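Local coordinates for magnesium transporter (PDB 2OUX), which probably transports magnesium ions across the cell membrane as a homodimer, this construct being its cytosolic part, an N domain followed by a pair of CBS domains, at residues L58-D68 / Y88-Y97; E72-A82 / D103-Q112. One frame throughout, in Å; residues are numbered along the deposited sequence.

Overall arrangement
Both contacts lie in the helical MgtE N domain. Followed from the N terminus, the chain runs through 58-68, which carries helix 60-67, then 72-82, then 88-97, and then reaches 103-112. Interaction 1 closes a loop when 88-97 returns to 58-68; interaction 2 closes the next when 103-112 returns to 72-82. Because the segments alternate, the two loops cross rather than nest. Their centres lie about 14 Å apart, and they meet directly: Phe67 CE2 of interaction 1 is 3.9 Å from Met77 SE of interaction 2, while Leu93 packs on Leu104 and Leu105. Together they tie helices 60-67, 79-83, 86-93 and 98-107 into one packed unit beside the magnesium sites.

Interaction 1 (L58-D68 / Y88-Y97); sequences LSPKELADMFD and YAADMLAEMY
The Phe67 ring takes the methyl of Met92 on one face: CE stands 3.3 Å from the ring centroid and 14° off the normal, a CH-pi contact. Leu63 O lies at its edge, in the ring plane. Met92 SE is oblique to the same ring, a Met-aromatic pair as well; the bends at chi2 and chi3 of this selenomethionine carry its methyl over the ring. The Tyr88 ring has Leu58 O at its edge, near the ring plane, where the phenol OH donates a 2.6 Å hydrogen bond to Leu58 O from above the carbonyl plane. Pro60 CG and Leu63 CD2 approach this ring obliquely; with CG anti to the backbone N (chi1 -176°), Tyr88 extends far enough to bond the turn before helix 60-67. That helix starts with a capping box, in which Ser59 OG accepts from Glu62 N and Glu62 OE1 from Ser59 N.

Helices 60-67 and 88-93 cross at -61°, their axes approaching to 8.1 Å. At Ala64 the backbones are close, its CB 3.4 Å from Met92 O, consistent with its small side chain, and Met92 is a knob in the hole formed by Pro60, Leu63, Ala64 and Phe67. Nearer the solvent the Lys61 chain passes obliquely across Glu95, CG near Glu95 CD, and its NZ, 2.8 Å from Glu95 OE2, makes a salt bridge from above the carboxylate plane. At the far end Asp68 OD1 receives Tyr97 N on its syn side at 2.9 Å, nearly straight; Asn100 ND2 gives OD1 a second bond. Asp68 thus bonds two residues at the start of helix 98-107, which carries the magnesium ligand Asp99.

Within the N domain, helix 48-57 packs against Leu63 and Tyr88, helix 24-31 meets Leu58 and Met66, and helix 36-43 touches Asp65 and Met66.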
loop_
_atom_site.group_PDB
_atom_site.type_symbol
_atom_site.label_atom_id
_atom_site.label_comp_id
_atom_site.label_asym_id
_atom_site.label_seq_id
_atom_site.Cartn_x
_atom_site.Cartn_y
_atom_site.Cartn_z
ATOM N N LEU A 58 3.574 -22.115 19.404
ATOM C CA LEU A 58 2.982 -21.512 18.219
ATOM C C LEU A 58 2.597 -22.557 17.191
ATOM O O LEU A 58 3.326 -23.517 16.964
ATOM C CB LEU A 58 3.957 -20.512 17.598
ATOM C CG LEU A 58 4.287 -19.330 18.510
ATOM C CD1 LEU A 58 5.448 -18.539 17.952
ATOM C CD2 LEU A 58 3.054 -18.462 18.661
ATOM N N SER A 59 1.434 -22.363 16.585
ATOM C CA SER A 59 0.938 -23.274 15.568
ATOM C C SER A 59 1.697 -23.011 14.272
ATOM O O SER A 59 2.355 -21.985 14.129
ATOM C CB SER A 59 -0.543 -23.019 15.323
ATOM O OG SER A 59 -0.728 -21.765 14.681
ATOM N N PRO A 60 1.626 -23.947 13.316
ATOM C CA PRO A 60 2.326 -23.739 12.049
ATOM C C PRO A 60 1.844 -22.466 11.354
ATOM O O PRO A 60 2.641 -21.755 10.740
ATOM C CB PRO A 60 1.993 -25.005 11.271
ATOM C CG PRO A 60 1.995 -26.048 12.371
ATOM C CD PRO A 60 1.183 -25.347 13.446
ATOM N N LYS A 61 0.547 -22.180 11.449
ATOM C CA LYS A 61 0.003 -20.970 10.840
ATOM C C LYS A 61 0.653 -19.759 11.480
ATOM O O LYS A 61 1.153 -18.877 10.789
ATOM C CB LYS A 61 -1.510 -20.866 11.044
ATOM C CG LYS A 61 -2.324 -21.886 10.289
ATOM C CD LYS A 61 -3.817 -21.625 10.462
ATOM C CE LYS A 61 -4.663 -22.777 9.905
ATOM N NZ LYS A 61 -4.428 -23.044 8.450
ATOM N N GLU A 62 0.642 -19.716 12.805
ATOM C CA GLU A 62 1.233 -18.596 13.524
ATOM C C GLU A 62 2.728 -18.424 13.225
ATOM O O GLU A 62 3.219 -17.306 13.088
ATOM C CB GLU A 62 1.005 -18.771 15.029
ATOM C CG GLU A 62 -0.478 -18.889 15.375
ATOM C CD GLU A 62 -0.738 -19.171 16.845
ATOM O OE1 GLU A 62 0.079 -19.881 17.458
ATOM O OE2 GLU A 62 -1.769 -18.701 17.380
ATOM N N LEU A 63 3.455 -19.527 13.112
ATOM C CA LEU A 63 4.878 -19.422 12.825
ATOM C C LEU A 63 5.084 -18.953 11.383
ATOM O O LEU A 63 6.040 -18.250 11.078
ATOM C CB LEU A 63 5.566 -20.766 13.038
ATOM C CG LEU A 63 7.075 -20.633 13.207
ATOM C CD1 LEU A 63 7.379 -19.931 14.521
ATOM C CD2 LEU A 63 7.714 -22.001 13.168
ATOM N N ALA A 64 4.173 -19.340 10.507
ATOM C CA ALA A 64 4.253 -18.944 9.107
ATOM C C ALA A 64 4.065 -17.427 8.944
ATOM O O ALA A 64 4.717 -16.800 8.112
ATOM C CB ALA A 64 3.204 -19.695 8.297
ATOM N N ASP A 65 3.179 -16.838 9.738
ATOM C CA ASP A 65 2.949 -15.400 9.644
ATOM C C ASP A 65 4.262 -14.661 9.870
ATOM O O ASP A 65 4.516 -13.607 9.282
ATOM C CB ASP A 65 1.947 -14.932 10.704
ATOM C CG ASP A 65 0.556 -15.443 10.457
ATOM O OD1 ASP A 65 0.129 -15.453 9.287
ATOM O OD2 ASP A 65 -0.117 -15.820 11.439
HETATM N N MSE A 66 5.085 -15.218 10.746
HETATM C CA MSE A 66 6.354 -14.597 11.054
HETATM C C MSE A 66 7.386 -14.877 9.967
HETATM O O MSE A 66 8.069 -13.956 9.513
HETATM C CB MSE A 66 6.879 -15.086 12.406
HETATM C CG MSE A 66 8.269 -14.556 12.728
HETATM SE SE MSE A 66 9.100 -15.437 14.226
HETATM C CE MSE A 66 9.324 -17.181 13.438
ATOM N N PHE A 67 7.505 -16.136 9.546
ATOM C CA PHE A 67 8.478 -16.470 8.514
ATOM C C PHE A 67 8.265 -15.678 7.234
ATOM O O PHE A 67 9.235 -15.280 6.593
ATOM C CB PHE A 67 8.486 -17.970 8.227
ATOM C CG PHE A 67 9.555 -18.706 8.979
ATOM C CD1 PHE A 67 9.405 -18.984 10.333
ATOM C CD2 PHE A 67 10.751 -19.046 8.356
ATOM C CE1 PHE A 67 10.432 -19.586 11.058
ATOM C CE2 PHE A 67 11.780 -19.645 9.074
ATOM C CZ PHE A 67 11.620 -19.915 10.429
ATOM N N ASP A 68 7.008 -15.429 6.876
ATOM C CA ASP A 68 6.706 -14.642 5.685
ATOM C C ASP A 68 7.636 -13.436 5.587
ATOM O O ASP A 68 7.986 -13.012 4.497
ATOM C CB ASP A 68 5.266 -14.100 5.711
ATOM C CG ASP A 68 4.237 -15.142 5.369
ATOM O OD1 ASP A 68 4.484 -15.940 4.444
ATOM O OD2 ASP A 68 3.168 -15.145 6.018
ATOM N N TYR A 88 6.053 -30.624 11.105
ATOM C CA TYR A 88 5.747 -29.277 11.570
ATOM C C TYR A 88 6.211 -28.249 10.535
ATOM O O TYR A 88 5.471 -27.322 10.199
ATOM C CB TYR A 88 6.443 -29.026 12.911
ATOM C CG TYR A 88 6.132 -27.692 13.555
ATOM C CD1 TYR A 88 4.919 -27.469 14.212
ATOM C CD2 TYR A 88 7.068 -26.668 13.548
ATOM C CE1 TYR A 88 4.656 -26.252 14.846
ATOM C CE2 TYR A 88 6.817 -25.453 14.170
ATOM C CZ TYR A 88 5.617 -25.250 14.823
ATOM O OH TYR A 88 5.394 -24.043 15.452
ATOM N N ALA A 89 7.435 -28.417 10.037
ATOM C CA ALA A 89 7.992 -27.510 9.033
ATOM C C ALA A 89 7.107 -27.467 7.793
ATOM O O ALA A 89 6.767 -26.390 7.290
ATOM C CB ALA A 89 9.414 -27.940 8.655
ATOM N N ALA A 90 6.726 -28.644 7.308
ATOM C CA ALA A 90 5.884 -28.740 6.126
ATOM C C ALA A 90 4.567 -27.983 6.306
ATOM O O ALA A 90 4.156 -27.224 5.431
ATOM C CB ALA A 90 5.612 -30.211 5.792
ATOM N N ASP A 91 3.903 -28.192 7.437
ATOM C CA ASP A 91 2.640 -27.508 7.689
ATOM C C ASP A 91 2.825 -25.993 7.695
ATOM O O ASP A 91 1.944 -25.237 7.265
ATOM C CB ASP A 91 2.052 -27.951 9.028
ATOM C CG ASP A 91 1.603 -29.393 9.015
ATOM O OD1 ASP A 91 1.311 -29.902 7.910
ATOM O OD2 ASP A 91 1.525 -30.009 10.105
HETATM N N MSE A 92 3.982 -25.564 8.187
HETATM C CA MSE A 92 4.316 -24.155 8.280
HETATM C C MSE A 92 4.589 -23.579 6.890
HETATM O O MSE A 92 4.212 -22.443 6.605
HETATM C CB MSE A 92 5.530 -23.984 9.201
HETATM C CG MSE A 92 5.879 -22.548 9.549
HETATM SE SE MSE A 92 6.969 -21.688 8.206
HETATM C CE MSE A 92 8.694 -21.889 9.065
ATOM N N LEU A 93 5.238 -24.363 6.028
ATOM C CA LEU A 93 5.526 -23.905 4.672
ATOM C C LEU A 93 4.214 -23.781 3.913
ATOM O O LEU A 93 4.045 -22.881 3.091
ATOM C CB LEU A 93 6.452 -24.885 3.939
ATOM C CG LEU A 93 7.950 -24.849 4.268
ATOM C CD1 LEU A 93 8.605 -26.148 3.807
ATOM C CD2 LEU A 93 8.606 -23.637 3.605
ATOM N N ALA A 94 3.285 -24.684 4.211
ATOM C CA ALA A 94 1.981 -24.690 3.563
ATOM C C ALA A 94 1.089 -23.533 4.015
ATOM O O ALA A 94 0.077 -23.243 3.380
ATOM C CB ALA A 94 1.276 -26.013 3.829
ATOM N N GLU A 95 1.462 -22.872 5.106
ATOM C CA GLU A 95 0.668 -21.759 5.621
ATOM C C GLU A 95 1.214 -20.389 5.235
ATOM O O GLU A 95 0.504 -19.396 5.323
ATOM C CB GLU A 95 0.558 -21.843 7.148
ATOM C CG GLU A 95 -0.333 -22.958 7.657
ATOM C CD GLU A 95 -1.729 -22.908 7.063
ATOM O OE1 GLU A 95 -2.231 -21.797 6.780
ATOM O OE2 GLU A 95 -2.334 -23.985 6.886
HETATM N N MSE A 96 2.474 -20.331 4.823
HETATM C CA MSE A 96 3.082 -19.064 4.431
HETATM C C MSE A 96 2.445 -18.608 3.131
HETATM O O MSE A 96 1.758 -19.381 2.466
HETATM C CB MSE A 96 4.589 -19.234 4.185
HETATM C CG MSE A 96 5.428 -19.606 5.401
HETATM SE SE MSE A 96 7.273 -20.095 4.956
HETATM C CE MSE A 96 7.909 -18.388 4.291
ATOM N N TYR A 97 2.652 -17.348 2.767
ATOM C CA TYR A 97 2.135 -16.887 1.485
ATOM C C TYR A 97 3.014 -17.570 0.450
ATOM O O TYR A 97 4.237 -17.667 0.619
ATOM C CB TYR A 97 2.234 -15.368 1.360
ATOM C CG TYR A 97 1.187 -14.684 2.183
ATOM C CD1 TYR A 97 -0.165 -14.805 1.855
ATOM C CD2 TYR A 97 1.531 -13.967 3.327
ATOM C CE1 TYR A 97 -1.154 -14.232 2.649
ATOM C CE2 TYR A 97 0.548 -13.386 4.134
ATOM C CZ TYR A 97 -0.790 -13.527 3.787
ATOM O OH TYR A 97 -1.768 -12.974 4.577
#

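Interaction 2 (E72-A82 / D103-Q112); sequences EDNENMKDYLA and DLLNMLDKSQ. With MG (magnesium ion), chain G; MG (magnesium ion), chain D.
Residues 72-82 are mostly loop until a helix starts at Asp79, whereas 103-112 breaks between helices 103-107 and 110-112; the CA atoms of Glu72 and Leu104 come within 5.4 Å, those of Lys78 and Leu108 within 5.3 Å. The contact packs this loop and the start of helix 79-83 on the junction of helices 98-107 and 110-118 in the helical MgtE N domain. At its metal-binding end the Glu72 and Asp103 carboxylate planes lie 19° apart, with the acceptors Glu72 OE2 and Asp103 OD2 3.0 Å from each other. Two cations probably offset this repulsion: Glu72 OE1 binds one magnesium ion at 2.2 Å, Asp103 OD1 another, shared with Ala141 O and four waters; OE2 and OD2 each accept from a water on the respective ion.

Inward, Leu81 CD1 touches Leu104 CD1 and Leu108 CD1, each at 3.5 Å, and Met77 SE packs on Leu104 CD2. Helix 86-93 adjoins this patch through Met92 and Leu93. Outside, the extended Lys78 chain brings NZ to Asp109 OD2 in a weakly bonded salt bridge. Lys78 O accepts from Ala82 N and from Gln112 NE2 (3.1 Å, 170°), lying 4° out of the Gln112 amide plane, though the donor is tilted from the carbonyl plane.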
loop_
_atom_site.group_PDB
_atom_site.type_symbol
_atom_site.label_atom_id
_atom_site.label_comp_id
_atom_site.label_asym_id
_atom_site.label_seq_id
_atom_site.Cartn_x
_atom_site.Cartn_y
_atom_site.Cartn_z
ATOM N N GLU A 72 14.561 -14.719 3.626
ATOM C CA GLU A 72 14.854 -16.092 3.214
ATOM C C GLU A 72 16.319 -16.312 2.843
ATOM O O GLU A 72 16.764 -17.450 2.682
ATOM C CB GLU A 72 13.981 -16.503 2.022
ATOM C CG GLU A 72 14.432 -15.926 0.689
ATOM C CD GLU A 72 13.774 -14.611 0.382
ATOM O OE1 GLU A 72 13.575 -13.836 1.331
ATOM O OE2 GLU A 72 13.469 -14.353 -0.801
ATOM N N ASP A 73 17.059 -15.223 2.690
ATOM C CA ASP A 73 18.470 -15.298 2.346
ATOM C C ASP A 73 19.270 -15.297 3.637
ATOM O O ASP A 73 20.484 -15.486 3.630
ATOM C CB ASP A 73 18.861 -14.105 1.474
ATOM C CG ASP A 73 18.314 -14.214 0.062
ATOM O OD1 ASP A 73 17.128 -14.581 -0.084
ATOM O OD2 ASP A 73 19.065 -13.932 -0.899
ATOM N N ASN A 74 18.559 -15.055 4.735
ATOM C CA ASN A 74 19.109 -15.043 6.090
ATOM C C ASN A 74 20.373 -15.892 6.090
ATOM O O ASN A 74 21.459 -15.440 6.458
ATOM C CB ASN A 74 18.089 -15.683 7.028
ATOM C CG ASN A 74 18.427 -15.501 8.498
ATOM O OD1 ASN A 74 18.307 -14.406 9.045
ATOM N ND2 ASN A 74 18.840 -16.584 9.148
ATOM N N GLU A 75 20.176 -17.142 5.678
ATOM C CA GLU A 75 21.198 -18.169 5.541
ATOM C C GLU A 75 21.223 -19.120 6.714
ATOM O O GLU A 75 21.750 -20.235 6.599
ATOM C CB GLU A 75 22.587 -17.572 5.290
ATOM C CG GLU A 75 23.466 -18.511 4.453
ATOM C CD GLU A 75 24.638 -17.806 3.815
ATOM O OE1 GLU A 75 25.426 -17.207 4.573
ATOM O OE2 GLU A 75 24.768 -17.850 2.568
ATOM N N ASN A 76 20.647 -18.692 7.837
ATOM C CA ASN A 76 20.593 -19.580 8.976
ATOM C C ASN A 76 19.326 -20.388 8.759
ATOM O O ASN A 76 18.883 -21.120 9.656
ATOM C CB ASN A 76 20.555 -18.853 10.333
ATOM C CG ASN A 76 20.781 -19.819 11.499
ATOM O OD1 ASN A 76 21.858 -20.409 11.631
ATOM N ND2 ASN A 76 19.756 -20.011 12.323
HETATM N N MSE A 77 18.752 -20.265 7.553
HETATM C CA MSE A 77 17.557 -21.037 7.226
HETATM C C MSE A 77 18.151 -22.424 7.207
HETATM O O MSE A 77 19.082 -22.699 7.961
HETATM C CB MSE A 77 16.963 -20.701 5.841
HETATM C CG MSE A 77 16.373 -19.291 5.674
HETATM SE SE MSE A 77 14.743 -18.923 6.667
HETATM C CE MSE A 77 15.413 -17.418 7.657
ATOM N N LYS A 78 17.657 -23.296 6.344
ATOM C CA LYS A 78 18.197 -24.645 6.309
ATOM C C LYS A 78 18.065 -25.291 7.694
ATOM O O LYS A 78 17.244 -26.193 7.887
ATOM C CB LYS A 78 19.672 -24.613 5.882
ATOM C CG LYS A 78 19.897 -24.274 4.413
ATOM C CD LYS A 78 21.362 -24.419 4.006
ATOM C CE LYS A 78 21.552 -24.056 2.539
ATOM N NZ LYS A 78 22.972 -24.141 2.110
ATOM N N ASP A 79 18.873 -24.839 8.655
ATOM C CA ASP A 79 18.795 -25.397 9.998
ATOM C C ASP A 79 17.610 -24.906 10.834
ATOM O O ASP A 79 17.215 -25.601 11.773
ATOM C CB ASP A 79 20.106 -25.215 10.780
ATOM C CG ASP A 79 20.902 -24.015 10.337
ATOM O OD1 ASP A 79 20.310 -22.930 10.189
ATOM O OD2 ASP A 79 22.131 -24.161 10.156
ATOM N N TYR A 80 17.042 -23.732 10.535
ATOM C CA TYR A 80 15.862 -23.310 11.301
ATOM C C TYR A 80 14.853 -24.406 11.008
ATOM O O TYR A 80 14.227 -24.963 11.907
ATOM C CB TYR A 80 15.259 -21.992 10.804
ATOM C CG TYR A 80 15.901 -20.727 11.324
ATOM C CD1 TYR A 80 16.349 -20.629 12.642
ATOM C CD2 TYR A 80 16.028 -19.606 10.498
ATOM C CE1 TYR A 80 16.903 -19.443 13.126
ATOM C CE2 TYR A 80 16.578 -18.417 10.974
ATOM C CZ TYR A 80 17.013 -18.343 12.284
ATOM O OH TYR A 80 17.552 -17.167 12.750
ATOM N N LEU A 81 14.714 -24.715 9.723
ATOM C CA LEU A 81 13.785 -25.740 9.285
ATOM C C LEU A 81 14.213 -27.141 9.722
ATOM O O LEU A 81 13.374 -27.965 10.084
ATOM C CB LEU A 81 13.637 -25.701 7.762
ATOM C CG LEU A 81 13.199 -24.387 7.107
ATOM C CD1 LEU A 81 12.416 -24.727 5.840
ATOM C CD2 LEU A 81 12.321 -23.568 8.047
ATOM N N ALA A 82 15.516 -27.405 9.684
ATOM C CA ALA A 82 16.045 -28.707 10.071
ATOM C C ALA A 82 15.701 -29.051 11.517
ATOM O O ALA A 82 15.225 -30.150 11.797
ATOM C CB ALA A 82 17.548 -28.735 9.876
ATOM N N ASP A 103 10.230 -18.953 -2.215
ATOM C CA ASP A 103 11.556 -18.410 -1.956
ATOM C C ASP A 103 12.317 -19.240 -0.931
ATOM O O ASP A 103 13.495 -19.554 -1.127
ATOM C CB ASP A 103 11.473 -16.954 -1.473
ATOM C CG ASP A 103 11.050 -16.005 -2.570
ATOM O OD1 ASP A 103 10.789 -16.506 -3.674
ATOM O OD2 ASP A 103 10.969 -14.775 -2.327
ATOM N N LEU A 104 11.654 -19.584 0.168
ATOM C CA LEU A 104 12.285 -20.372 1.214
ATOM C C LEU A 104 12.815 -21.655 0.576
ATOM O O LEU A 104 13.999 -21.972 0.676
ATOM C CB LEU A 104 11.265 -20.712 2.304
ATOM C CG LEU A 104 11.747 -21.160 3.690
ATOM C CD1 LEU A 104 12.882 -22.152 3.553
ATOM C CD2 LEU A 104 12.205 -19.953 4.488
ATOM N N LEU A 105 11.932 -22.385 -0.092
ATOM C CA LEU A 105 12.310 -23.632 -0.738
ATOM C C LEU A 105 13.515 -23.503 -1.667
ATOM O O LEU A 105 14.430 -24.325 -1.614
ATOM C CB LEU A 105 11.116 -24.198 -1.493
ATOM C CG LEU A 105 9.997 -24.578 -0.520
ATOM C CD1 LEU A 105 8.799 -25.101 -1.282
ATOM C CD2 LEU A 105 10.511 -25.636 0.453
ATOM N N ASN A 106 13.531 -22.472 -2.504
ATOM C CA ASN A 106 14.653 -22.279 -3.415
ATOM C C ASN A 106 15.953 -21.958 -2.690
ATOM O O ASN A 106 17.014 -21.900 -3.308
ATOM C CB ASN A 106 14.339 -21.180 -4.430
ATOM C CG ASN A 106 13.213 -21.565 -5.353
ATOM O OD1 ASN A 106 13.149 -22.693 -5.817
ATOM N ND2 ASN A 106 12.317 -20.629 -5.626
HETATM N N MSE A 107 15.872 -21.758 -1.378
HETATM C CA MSE A 107 17.057 -21.456 -0.584
HETATM C C MSE A 107 17.617 -22.709 0.072
HETATM O O MSE A 107 18.827 -22.854 0.222
HETATM C CB MSE A 107 16.733 -20.418 0.489
HETATM C CG MSE A 107 16.622 -19.009 -0.055
HETATM SE SE MSE A 107 18.300 -18.352 -0.787
HETATM C CE MSE A 107 18.176 -19.067 -2.589
ATOM N N LEU A 108 16.733 -23.615 0.464
ATOM C CA LEU A 108 17.155 -24.854 1.096
ATOM C C LEU A 108 17.913 -25.684 0.072
ATOM O O LEU A 108 17.810 -25.442 -1.131
ATOM C CB LEU A 108 15.939 -25.638 1.581
ATOM C CG LEU A 108 14.967 -24.906 2.507
ATOM C CD1 LEU A 108 13.784 -25.811 2.805
ATOM C CD2 LEU A 108 15.677 -24.493 3.789
ATOM N N ASP A 109 18.680 -26.658 0.556
ATOM C CA ASP A 109 19.442 -27.542 -0.317
ATOM C C ASP A 109 18.457 -28.337 -1.169
ATOM O O ASP A 109 17.333 -28.596 -0.743
ATOM C CB ASP A 109 20.311 -28.482 0.528
ATOM C CG ASP A 109 21.435 -27.746 1.247
ATOM O OD1 ASP A 109 22.055 -28.333 2.158
ATOM O OD2 ASP A 109 21.707 -26.578 0.892
ATOM N N LYS A 110 18.874 -28.717 -2.370
ATOM C CA LYS A 110 18.003 -29.464 -3.271
ATOM C C LYS A 110 17.293 -30.643 -2.603
ATOM O O LYS A 110 16.191 -31.011 -3.013
ATOM C CB LYS A 110 18.796 -29.951 -4.489
ATOM C CG LYS A 110 19.439 -28.823 -5.300
ATOM C CD LYS A 110 18.413 -27.785 -5.778
ATOM C CE LYS A 110 17.390 -28.375 -6.750
ATOM N NZ LYS A 110 16.412 -27.355 -7.236
ATOM N N SER A 111 17.918 -31.223 -1.579
ATOM C CA SER A 111 17.336 -32.357 -0.856
ATOM C C SER A 111 16.162 -31.948 0.032
ATOM O O SER A 111 15.060 -32.487 -0.100
ATOM C CB SER A 111 18.397 -33.050 0.007
ATOM O OG SER A 111 19.373 -33.686 -0.795
ATOM N N GLN A 112 16.407 -31.005 0.943
ATOM C CA GLN A 112 15.361 -30.527 1.846
ATOM C C GLN A 112 14.120 -30.123 1.061
ATOM O O GLN A 112 13.006 -30.534 1.385
ATOM C CB GLN A 112 15.856 -29.327 2.671
ATOM C CG GLN A 112 16.757 -29.682 3.855
ATOM C CD GLN A 112 17.027 -28.491 4.778
ATOM O OE1 GLN A 112 17.724 -27.540 4.407
ATOM N NE2 GLN A 112 16.470 -28.540 5.987
HETATM MG MG MG G . 11.684 -12.722 1.320
HETATM MG MG MG D . 9.884 -15.522 -5.472
HETATM O O HOH W 1 12.706 -11.917 -0.638
HETATM O O HOH W 2 9.447 -13.656 -4.281
HETATM O O HOH W 3 10.863 -16.989 -7.095
HETATM O O HOH W 4 11.786 -14.681 -5.921
HETATM O O HOH W 5 8.110 -16.546 -5.024
#